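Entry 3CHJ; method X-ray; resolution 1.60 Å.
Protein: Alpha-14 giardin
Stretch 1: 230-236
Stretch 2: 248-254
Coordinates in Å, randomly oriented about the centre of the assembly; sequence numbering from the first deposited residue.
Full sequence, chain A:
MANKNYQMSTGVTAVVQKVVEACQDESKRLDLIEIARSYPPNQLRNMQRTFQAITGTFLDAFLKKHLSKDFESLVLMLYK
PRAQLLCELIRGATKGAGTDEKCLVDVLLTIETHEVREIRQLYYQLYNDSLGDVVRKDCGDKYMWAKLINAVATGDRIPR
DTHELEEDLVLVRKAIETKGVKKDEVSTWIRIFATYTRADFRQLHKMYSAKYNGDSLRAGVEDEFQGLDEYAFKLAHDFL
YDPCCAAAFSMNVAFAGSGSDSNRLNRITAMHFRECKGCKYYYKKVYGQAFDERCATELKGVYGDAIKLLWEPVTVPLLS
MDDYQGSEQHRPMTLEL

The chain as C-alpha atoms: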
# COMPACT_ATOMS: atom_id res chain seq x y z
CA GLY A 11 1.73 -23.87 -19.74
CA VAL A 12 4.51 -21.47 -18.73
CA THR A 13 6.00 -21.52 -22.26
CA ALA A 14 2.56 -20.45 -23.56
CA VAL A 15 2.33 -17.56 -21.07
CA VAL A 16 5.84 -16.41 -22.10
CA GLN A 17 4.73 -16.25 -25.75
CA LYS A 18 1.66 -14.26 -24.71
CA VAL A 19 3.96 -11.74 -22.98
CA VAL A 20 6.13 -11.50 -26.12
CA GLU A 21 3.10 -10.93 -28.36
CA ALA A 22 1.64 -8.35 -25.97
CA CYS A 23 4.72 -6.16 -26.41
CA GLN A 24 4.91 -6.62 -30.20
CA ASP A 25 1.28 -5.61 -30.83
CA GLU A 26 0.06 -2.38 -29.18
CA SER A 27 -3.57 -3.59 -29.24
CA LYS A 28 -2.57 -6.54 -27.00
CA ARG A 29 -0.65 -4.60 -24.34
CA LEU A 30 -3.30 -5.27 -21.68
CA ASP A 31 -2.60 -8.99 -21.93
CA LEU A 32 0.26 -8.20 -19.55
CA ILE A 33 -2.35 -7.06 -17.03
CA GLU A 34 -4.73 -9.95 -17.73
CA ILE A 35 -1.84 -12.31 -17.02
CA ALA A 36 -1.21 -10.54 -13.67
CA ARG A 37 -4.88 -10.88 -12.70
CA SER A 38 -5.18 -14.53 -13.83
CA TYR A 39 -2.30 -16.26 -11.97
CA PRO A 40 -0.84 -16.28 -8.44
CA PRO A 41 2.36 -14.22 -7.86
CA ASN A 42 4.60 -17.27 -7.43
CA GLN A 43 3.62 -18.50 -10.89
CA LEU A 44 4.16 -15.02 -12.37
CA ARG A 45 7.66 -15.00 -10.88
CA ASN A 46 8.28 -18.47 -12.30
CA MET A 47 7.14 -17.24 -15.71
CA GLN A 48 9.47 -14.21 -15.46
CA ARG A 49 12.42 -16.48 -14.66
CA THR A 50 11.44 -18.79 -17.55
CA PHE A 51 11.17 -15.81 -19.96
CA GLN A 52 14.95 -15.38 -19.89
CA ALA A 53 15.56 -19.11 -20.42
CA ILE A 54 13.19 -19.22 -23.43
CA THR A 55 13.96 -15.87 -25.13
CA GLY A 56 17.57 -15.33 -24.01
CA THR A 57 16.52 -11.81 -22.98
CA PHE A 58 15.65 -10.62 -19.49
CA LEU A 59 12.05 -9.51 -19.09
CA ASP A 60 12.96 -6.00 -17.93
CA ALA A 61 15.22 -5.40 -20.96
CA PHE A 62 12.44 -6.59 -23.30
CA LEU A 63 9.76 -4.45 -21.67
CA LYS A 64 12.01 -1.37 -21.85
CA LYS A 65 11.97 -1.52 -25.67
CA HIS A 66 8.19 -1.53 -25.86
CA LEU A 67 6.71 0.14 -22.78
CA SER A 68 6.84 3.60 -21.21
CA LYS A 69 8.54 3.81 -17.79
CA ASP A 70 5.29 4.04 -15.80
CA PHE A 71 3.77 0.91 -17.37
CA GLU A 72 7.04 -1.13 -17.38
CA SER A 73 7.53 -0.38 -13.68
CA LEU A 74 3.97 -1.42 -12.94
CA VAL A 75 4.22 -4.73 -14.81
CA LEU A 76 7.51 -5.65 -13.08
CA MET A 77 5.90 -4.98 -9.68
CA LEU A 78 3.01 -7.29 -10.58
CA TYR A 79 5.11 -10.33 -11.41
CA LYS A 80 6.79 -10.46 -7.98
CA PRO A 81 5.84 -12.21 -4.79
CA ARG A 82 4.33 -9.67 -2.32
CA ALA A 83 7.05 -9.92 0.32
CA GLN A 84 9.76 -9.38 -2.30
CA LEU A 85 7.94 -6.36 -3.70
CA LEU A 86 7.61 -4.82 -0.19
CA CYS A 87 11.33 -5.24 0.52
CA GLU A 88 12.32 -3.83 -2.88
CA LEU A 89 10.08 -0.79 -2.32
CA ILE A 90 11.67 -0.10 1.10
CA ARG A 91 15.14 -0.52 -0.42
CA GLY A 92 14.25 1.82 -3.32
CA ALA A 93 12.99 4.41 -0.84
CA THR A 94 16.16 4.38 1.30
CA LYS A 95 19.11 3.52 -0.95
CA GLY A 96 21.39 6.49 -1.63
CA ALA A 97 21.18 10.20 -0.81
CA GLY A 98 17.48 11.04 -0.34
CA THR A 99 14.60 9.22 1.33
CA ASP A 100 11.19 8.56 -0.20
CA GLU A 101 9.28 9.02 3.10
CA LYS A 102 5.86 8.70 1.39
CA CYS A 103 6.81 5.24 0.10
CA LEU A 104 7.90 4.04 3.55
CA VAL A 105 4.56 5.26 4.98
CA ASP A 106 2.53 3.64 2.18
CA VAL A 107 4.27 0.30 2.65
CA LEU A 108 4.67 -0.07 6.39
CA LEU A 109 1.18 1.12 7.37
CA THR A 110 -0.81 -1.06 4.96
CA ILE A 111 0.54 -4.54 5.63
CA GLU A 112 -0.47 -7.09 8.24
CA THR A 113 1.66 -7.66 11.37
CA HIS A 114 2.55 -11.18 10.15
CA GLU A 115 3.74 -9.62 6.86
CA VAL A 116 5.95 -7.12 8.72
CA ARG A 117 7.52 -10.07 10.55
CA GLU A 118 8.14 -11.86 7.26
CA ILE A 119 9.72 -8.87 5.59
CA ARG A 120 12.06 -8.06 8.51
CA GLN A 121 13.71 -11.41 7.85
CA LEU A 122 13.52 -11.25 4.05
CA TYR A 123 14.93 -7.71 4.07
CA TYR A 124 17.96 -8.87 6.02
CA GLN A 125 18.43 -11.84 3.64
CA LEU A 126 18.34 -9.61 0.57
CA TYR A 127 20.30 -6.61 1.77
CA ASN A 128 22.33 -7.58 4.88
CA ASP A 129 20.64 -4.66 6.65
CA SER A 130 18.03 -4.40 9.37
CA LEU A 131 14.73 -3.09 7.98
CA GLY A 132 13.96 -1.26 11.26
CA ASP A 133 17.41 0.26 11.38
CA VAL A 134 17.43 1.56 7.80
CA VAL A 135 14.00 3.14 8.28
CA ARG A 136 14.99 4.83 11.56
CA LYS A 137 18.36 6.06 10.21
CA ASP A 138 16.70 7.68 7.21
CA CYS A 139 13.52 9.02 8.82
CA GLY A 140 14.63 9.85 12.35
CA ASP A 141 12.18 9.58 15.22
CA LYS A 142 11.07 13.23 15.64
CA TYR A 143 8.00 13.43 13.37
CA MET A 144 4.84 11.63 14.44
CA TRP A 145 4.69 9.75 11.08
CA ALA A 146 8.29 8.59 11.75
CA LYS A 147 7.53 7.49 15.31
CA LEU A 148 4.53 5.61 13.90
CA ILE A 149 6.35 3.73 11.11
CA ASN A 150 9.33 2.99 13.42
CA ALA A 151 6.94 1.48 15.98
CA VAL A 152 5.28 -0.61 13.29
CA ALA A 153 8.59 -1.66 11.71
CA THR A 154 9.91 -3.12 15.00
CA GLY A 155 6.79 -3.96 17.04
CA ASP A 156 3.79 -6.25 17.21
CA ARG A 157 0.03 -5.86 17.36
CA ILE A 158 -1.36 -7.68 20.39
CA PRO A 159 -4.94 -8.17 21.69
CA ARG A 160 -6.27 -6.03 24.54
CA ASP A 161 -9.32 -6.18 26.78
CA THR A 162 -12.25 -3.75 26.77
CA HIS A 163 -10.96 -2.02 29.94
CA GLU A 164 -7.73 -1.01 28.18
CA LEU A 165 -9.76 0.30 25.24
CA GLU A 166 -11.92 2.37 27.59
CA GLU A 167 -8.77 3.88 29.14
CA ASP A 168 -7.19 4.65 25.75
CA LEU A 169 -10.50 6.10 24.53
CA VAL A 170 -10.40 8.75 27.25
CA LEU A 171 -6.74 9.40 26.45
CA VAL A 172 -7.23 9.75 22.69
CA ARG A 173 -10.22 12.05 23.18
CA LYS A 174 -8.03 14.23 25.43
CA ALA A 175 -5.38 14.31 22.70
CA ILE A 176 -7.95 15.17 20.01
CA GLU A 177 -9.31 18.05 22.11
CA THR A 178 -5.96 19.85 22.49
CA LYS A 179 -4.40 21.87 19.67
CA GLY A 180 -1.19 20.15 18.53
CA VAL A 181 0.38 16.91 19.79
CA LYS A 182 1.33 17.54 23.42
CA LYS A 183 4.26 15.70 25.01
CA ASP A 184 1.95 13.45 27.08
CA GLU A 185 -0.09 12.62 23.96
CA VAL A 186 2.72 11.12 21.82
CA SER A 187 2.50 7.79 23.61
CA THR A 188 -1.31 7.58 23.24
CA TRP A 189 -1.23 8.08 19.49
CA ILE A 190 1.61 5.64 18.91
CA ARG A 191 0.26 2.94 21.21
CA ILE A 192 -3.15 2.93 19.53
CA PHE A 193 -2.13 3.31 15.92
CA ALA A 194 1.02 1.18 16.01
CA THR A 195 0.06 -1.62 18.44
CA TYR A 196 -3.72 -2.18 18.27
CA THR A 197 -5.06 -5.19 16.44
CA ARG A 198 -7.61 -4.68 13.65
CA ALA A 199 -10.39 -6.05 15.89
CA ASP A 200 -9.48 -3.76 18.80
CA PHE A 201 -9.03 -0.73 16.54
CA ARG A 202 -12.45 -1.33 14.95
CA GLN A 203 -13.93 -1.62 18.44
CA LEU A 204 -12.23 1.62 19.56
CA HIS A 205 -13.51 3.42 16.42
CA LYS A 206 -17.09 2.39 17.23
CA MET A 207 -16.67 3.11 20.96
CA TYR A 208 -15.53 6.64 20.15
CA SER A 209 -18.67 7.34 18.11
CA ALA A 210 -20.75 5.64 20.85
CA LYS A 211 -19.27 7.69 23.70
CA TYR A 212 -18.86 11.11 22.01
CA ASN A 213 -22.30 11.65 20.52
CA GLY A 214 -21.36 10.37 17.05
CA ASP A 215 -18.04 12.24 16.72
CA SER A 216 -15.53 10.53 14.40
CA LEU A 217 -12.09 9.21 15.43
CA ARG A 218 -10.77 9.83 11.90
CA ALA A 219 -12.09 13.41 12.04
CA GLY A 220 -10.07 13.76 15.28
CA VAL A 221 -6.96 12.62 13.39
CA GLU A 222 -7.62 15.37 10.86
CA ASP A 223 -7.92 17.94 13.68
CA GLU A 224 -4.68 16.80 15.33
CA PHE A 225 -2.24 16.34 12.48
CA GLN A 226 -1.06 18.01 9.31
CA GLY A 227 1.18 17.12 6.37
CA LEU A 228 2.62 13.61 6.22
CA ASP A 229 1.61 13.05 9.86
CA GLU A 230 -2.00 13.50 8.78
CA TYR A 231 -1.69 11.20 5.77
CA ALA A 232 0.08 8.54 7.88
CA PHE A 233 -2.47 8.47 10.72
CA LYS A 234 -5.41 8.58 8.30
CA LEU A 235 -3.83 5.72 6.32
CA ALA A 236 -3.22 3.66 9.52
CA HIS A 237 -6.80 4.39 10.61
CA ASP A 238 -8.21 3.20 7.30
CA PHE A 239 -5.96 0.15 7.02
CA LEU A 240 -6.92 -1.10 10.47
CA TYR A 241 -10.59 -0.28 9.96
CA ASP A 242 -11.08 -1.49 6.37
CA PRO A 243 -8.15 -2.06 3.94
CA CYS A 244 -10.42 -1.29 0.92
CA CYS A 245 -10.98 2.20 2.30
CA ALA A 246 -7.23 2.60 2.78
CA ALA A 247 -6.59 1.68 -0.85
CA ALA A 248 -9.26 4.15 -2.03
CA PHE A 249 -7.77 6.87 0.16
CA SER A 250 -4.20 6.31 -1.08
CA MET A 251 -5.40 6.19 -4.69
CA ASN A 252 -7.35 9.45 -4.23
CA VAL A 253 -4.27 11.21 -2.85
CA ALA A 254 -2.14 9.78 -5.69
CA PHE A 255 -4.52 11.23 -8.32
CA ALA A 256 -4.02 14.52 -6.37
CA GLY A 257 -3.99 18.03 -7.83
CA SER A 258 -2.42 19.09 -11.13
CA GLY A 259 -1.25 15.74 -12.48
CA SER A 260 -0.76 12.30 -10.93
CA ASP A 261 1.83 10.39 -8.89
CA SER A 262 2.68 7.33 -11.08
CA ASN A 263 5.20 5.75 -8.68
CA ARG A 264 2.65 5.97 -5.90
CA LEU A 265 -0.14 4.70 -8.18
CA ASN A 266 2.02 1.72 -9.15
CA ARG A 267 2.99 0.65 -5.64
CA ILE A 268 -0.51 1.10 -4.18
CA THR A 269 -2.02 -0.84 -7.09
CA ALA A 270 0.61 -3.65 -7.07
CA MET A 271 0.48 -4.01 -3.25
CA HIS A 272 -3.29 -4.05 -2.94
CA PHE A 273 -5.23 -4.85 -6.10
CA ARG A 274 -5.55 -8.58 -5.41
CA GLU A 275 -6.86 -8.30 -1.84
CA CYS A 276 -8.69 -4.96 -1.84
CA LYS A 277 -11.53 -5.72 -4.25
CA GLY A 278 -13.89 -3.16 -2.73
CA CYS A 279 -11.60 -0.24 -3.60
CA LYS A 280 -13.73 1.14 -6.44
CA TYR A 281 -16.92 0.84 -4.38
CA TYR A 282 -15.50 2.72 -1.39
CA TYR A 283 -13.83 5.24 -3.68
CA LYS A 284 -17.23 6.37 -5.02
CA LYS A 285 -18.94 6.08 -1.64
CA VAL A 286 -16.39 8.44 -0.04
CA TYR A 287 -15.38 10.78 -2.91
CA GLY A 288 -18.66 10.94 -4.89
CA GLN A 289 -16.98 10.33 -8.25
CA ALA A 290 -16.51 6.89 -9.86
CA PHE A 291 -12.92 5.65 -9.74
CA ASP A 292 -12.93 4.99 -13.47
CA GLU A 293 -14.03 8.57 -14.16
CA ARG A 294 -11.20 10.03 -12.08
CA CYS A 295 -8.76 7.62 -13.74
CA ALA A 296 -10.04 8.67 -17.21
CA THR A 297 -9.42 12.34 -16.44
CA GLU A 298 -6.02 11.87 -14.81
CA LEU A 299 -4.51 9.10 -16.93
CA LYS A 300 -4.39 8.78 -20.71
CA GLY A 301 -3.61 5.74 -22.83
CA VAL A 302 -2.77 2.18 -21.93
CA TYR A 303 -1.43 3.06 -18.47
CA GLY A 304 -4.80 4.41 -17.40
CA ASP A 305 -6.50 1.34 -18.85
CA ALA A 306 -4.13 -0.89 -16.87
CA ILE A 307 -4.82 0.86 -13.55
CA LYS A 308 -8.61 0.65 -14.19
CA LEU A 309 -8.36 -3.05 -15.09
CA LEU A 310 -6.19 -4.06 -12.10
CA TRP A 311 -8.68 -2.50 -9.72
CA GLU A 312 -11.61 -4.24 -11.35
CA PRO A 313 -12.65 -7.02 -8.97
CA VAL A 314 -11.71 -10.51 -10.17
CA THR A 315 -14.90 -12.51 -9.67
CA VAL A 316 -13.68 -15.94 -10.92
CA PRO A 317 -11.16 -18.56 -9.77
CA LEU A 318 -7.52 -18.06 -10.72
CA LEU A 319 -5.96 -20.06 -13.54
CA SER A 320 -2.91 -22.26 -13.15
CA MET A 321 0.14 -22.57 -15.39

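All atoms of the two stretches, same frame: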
# COMPACT_ATOMS: atom_id res chain seq x y z
N GLU A 230 -0.58 13.69 9.02
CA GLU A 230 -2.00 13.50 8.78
C GLU A 230 -2.29 12.36 7.80
O GLU A 230 -3.16 11.54 8.06
CB GLU A 230 -2.63 14.80 8.28
CG GLU A 230 -4.12 14.72 8.12
CD GLU A 230 -4.72 16.00 7.60
OE1 GLU A 230 -3.96 16.96 7.32
OE2 GLU A 230 -5.96 16.04 7.46
N TYR A 231 -1.52 12.28 6.72
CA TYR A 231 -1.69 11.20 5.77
C TYR A 231 -1.43 9.85 6.47
O TYR A 231 -2.21 8.90 6.32
CB TYR A 231 -0.72 11.39 4.60
CG TYR A 231 -0.78 10.24 3.64
CD1 TYR A 231 -1.79 10.15 2.68
CD2 TYR A 231 0.18 9.24 3.70
CE1 TYR A 231 -1.84 9.05 1.80
CE2 TYR A 231 0.13 8.13 2.83
CZ TYR A 231 -0.89 8.07 1.87
OH TYR A 231 -0.95 6.99 1.00
N ALA A 232 -0.33 9.78 7.23
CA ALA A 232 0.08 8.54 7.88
C ALA A 232 -0.97 8.05 8.87
O ALA A 232 -1.34 6.88 8.83
CB ALA A 232 1.41 8.71 8.56
N PHE A 233 -1.47 8.93 9.73
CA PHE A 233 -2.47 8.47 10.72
C PHE A 233 -3.83 8.18 10.09
O PHE A 233 -4.54 7.26 10.55
CB PHE A 233 -2.56 9.44 11.90
CG PHE A 233 -1.45 9.25 12.89
CD1 PHE A 233 -1.67 8.46 14.04
CD2 PHE A 233 -0.20 9.81 12.68
CE1 PHE A 233 -0.63 8.24 14.97
CE2 PHE A 233 0.84 9.60 13.61
CZ PHE A 233 0.61 8.84 14.76
N LYS A 234 -4.19 8.92 9.05
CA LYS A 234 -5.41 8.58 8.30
C LYS A 234 -5.25 7.21 7.63
O LYS A 234 -6.17 6.38 7.66
CB LYS A 234 -5.70 9.63 7.23
CG LYS A 234 -6.28 10.93 7.74
CD LYS A 234 -6.46 11.88 6.56
CE LYS A 234 -7.31 13.04 7.00
NZ LYS A 234 -7.62 13.97 5.87
N LEU A 235 -4.08 6.98 7.03
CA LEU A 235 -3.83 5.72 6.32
C LEU A 235 -3.86 4.54 7.31
O LEU A 235 -4.50 3.53 7.01
CB LEU A 235 -2.50 5.80 5.56
CG LEU A 235 -2.20 4.53 4.76
CD1 LEU A 235 -3.23 4.31 3.67
CD2 LEU A 235 -0.77 4.58 4.19
N ALA A 236 -3.23 4.70 8.48
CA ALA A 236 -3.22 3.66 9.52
C ALA A 236 -4.65 3.43 10.00
O ALA A 236 -5.08 2.28 10.15
CB ALA A 236 -2.33 4.05 10.68
N ALA A 248 -8.56 3.03 -1.39
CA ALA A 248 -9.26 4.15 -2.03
C ALA A 248 -8.69 5.50 -1.63
O ALA A 248 -8.52 6.38 -2.47
CB ALA A 248 -10.76 4.10 -1.72
N PHE A 249 -8.38 5.65 -0.34
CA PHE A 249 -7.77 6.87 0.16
C PHE A 249 -6.42 7.12 -0.50
O PHE A 249 -6.18 8.21 -1.01
CB PHE A 249 -7.62 6.76 1.69
CG PHE A 249 -6.80 7.89 2.32
CD1 PHE A 249 -7.19 9.22 2.17
CD2 PHE A 249 -5.65 7.59 3.05
CE1 PHE A 249 -6.44 10.25 2.76
CE2 PHE A 249 -4.88 8.64 3.65
CZ PHE A 249 -5.28 9.95 3.49
N SER A 250 -5.55 6.11 -0.49
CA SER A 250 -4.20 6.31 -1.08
C SER A 250 -4.29 6.61 -2.57
O SER A 250 -3.53 7.45 -3.11
CB SER A 250 -3.31 5.10 -0.84
OG SER A 250 -3.12 4.84 0.55
N MET A 251 -5.22 5.95 -3.26
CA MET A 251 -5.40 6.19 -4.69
C MET A 251 -5.92 7.61 -4.92
O MET A 251 -5.46 8.29 -5.83
CB MET A 251 -6.34 5.15 -5.32
CG MET A 251 -5.73 3.73 -5.39
SD MET A 251 -4.24 3.59 -6.43
CE MET A 251 -4.96 3.81 -8.08
N ASN A 252 -6.86 8.07 -4.09
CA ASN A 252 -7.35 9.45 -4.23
C ASN A 252 -6.24 10.49 -4.08
O ASN A 252 -6.14 11.44 -4.87
CB ASN A 252 -8.49 9.73 -3.24
CG ASN A 252 -9.07 11.13 -3.41
OD1 ASN A 252 -9.79 11.42 -4.37
ND2 ASN A 252 -8.76 12.01 -2.46
N VAL A 253 -5.38 10.28 -3.08
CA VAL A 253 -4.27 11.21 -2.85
C VAL A 253 -3.30 11.17 -4.03
O VAL A 253 -2.81 12.22 -4.47
CB VAL A 253 -3.55 10.92 -1.51
CG1 VAL A 253 -2.30 11.78 -1.37
CG2 VAL A 253 -4.48 11.14 -0.35
N ALA A 254 -3.05 9.97 -4.55
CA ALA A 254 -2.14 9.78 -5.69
C ALA A 254 -2.62 10.46 -6.98
O ALA A 254 -1.81 11.01 -7.72
CB ALA A 254 -1.88 8.31 -5.92

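Phe-249 lies at the centre of the contact, packed against Tyr-231, and the pair illustrates how well-separated helices can meet through a few long side chains. The two helices run roughly antiparallel, at 150°, and their axes come no closer than 10.6 Å; the space between them is filled by side chains from both helices. The CA-to-CB bond of Phe-249 points toward the other helix, and its t rotamer carries the ring in among Tyr-231, Lys-234 and Leu-235. Tyr-231 leaves its backbone sideways, yet its ring reaches across, placing CD1 3.6 Å from Phe-249 CE2. The ring planes are inclined by 27°, near parallel, but slid apart, with centroids 5.2 Å apart, so they barely overlap. Of the 278 Å² buried between the stretches, these two residues account for most, 94 and 70 Å². Leu-235 adds a branched apolar surface, its CD1 4.1 Å from Phe-249 CD2.

Farther out, Val-253 CG2 meets the edge of the tyrosine ring, 4.0 Å from Tyr-231 CE1. Lys-234 CB packs 3.8 Å from Phe-249 CZ, while its extended chain leads away to a salt bridge within its own helix, Lys-234 NZ to Glu-230 OE2 at 3.1 Å. The polar link joins Ser-250 OG and Tyr-231 OH, hydrogen-bonded at 3.1 Å. Ser-250 is buried, and its short side chain keeps OG close to the helix, where Tyr-231 OH comes to it.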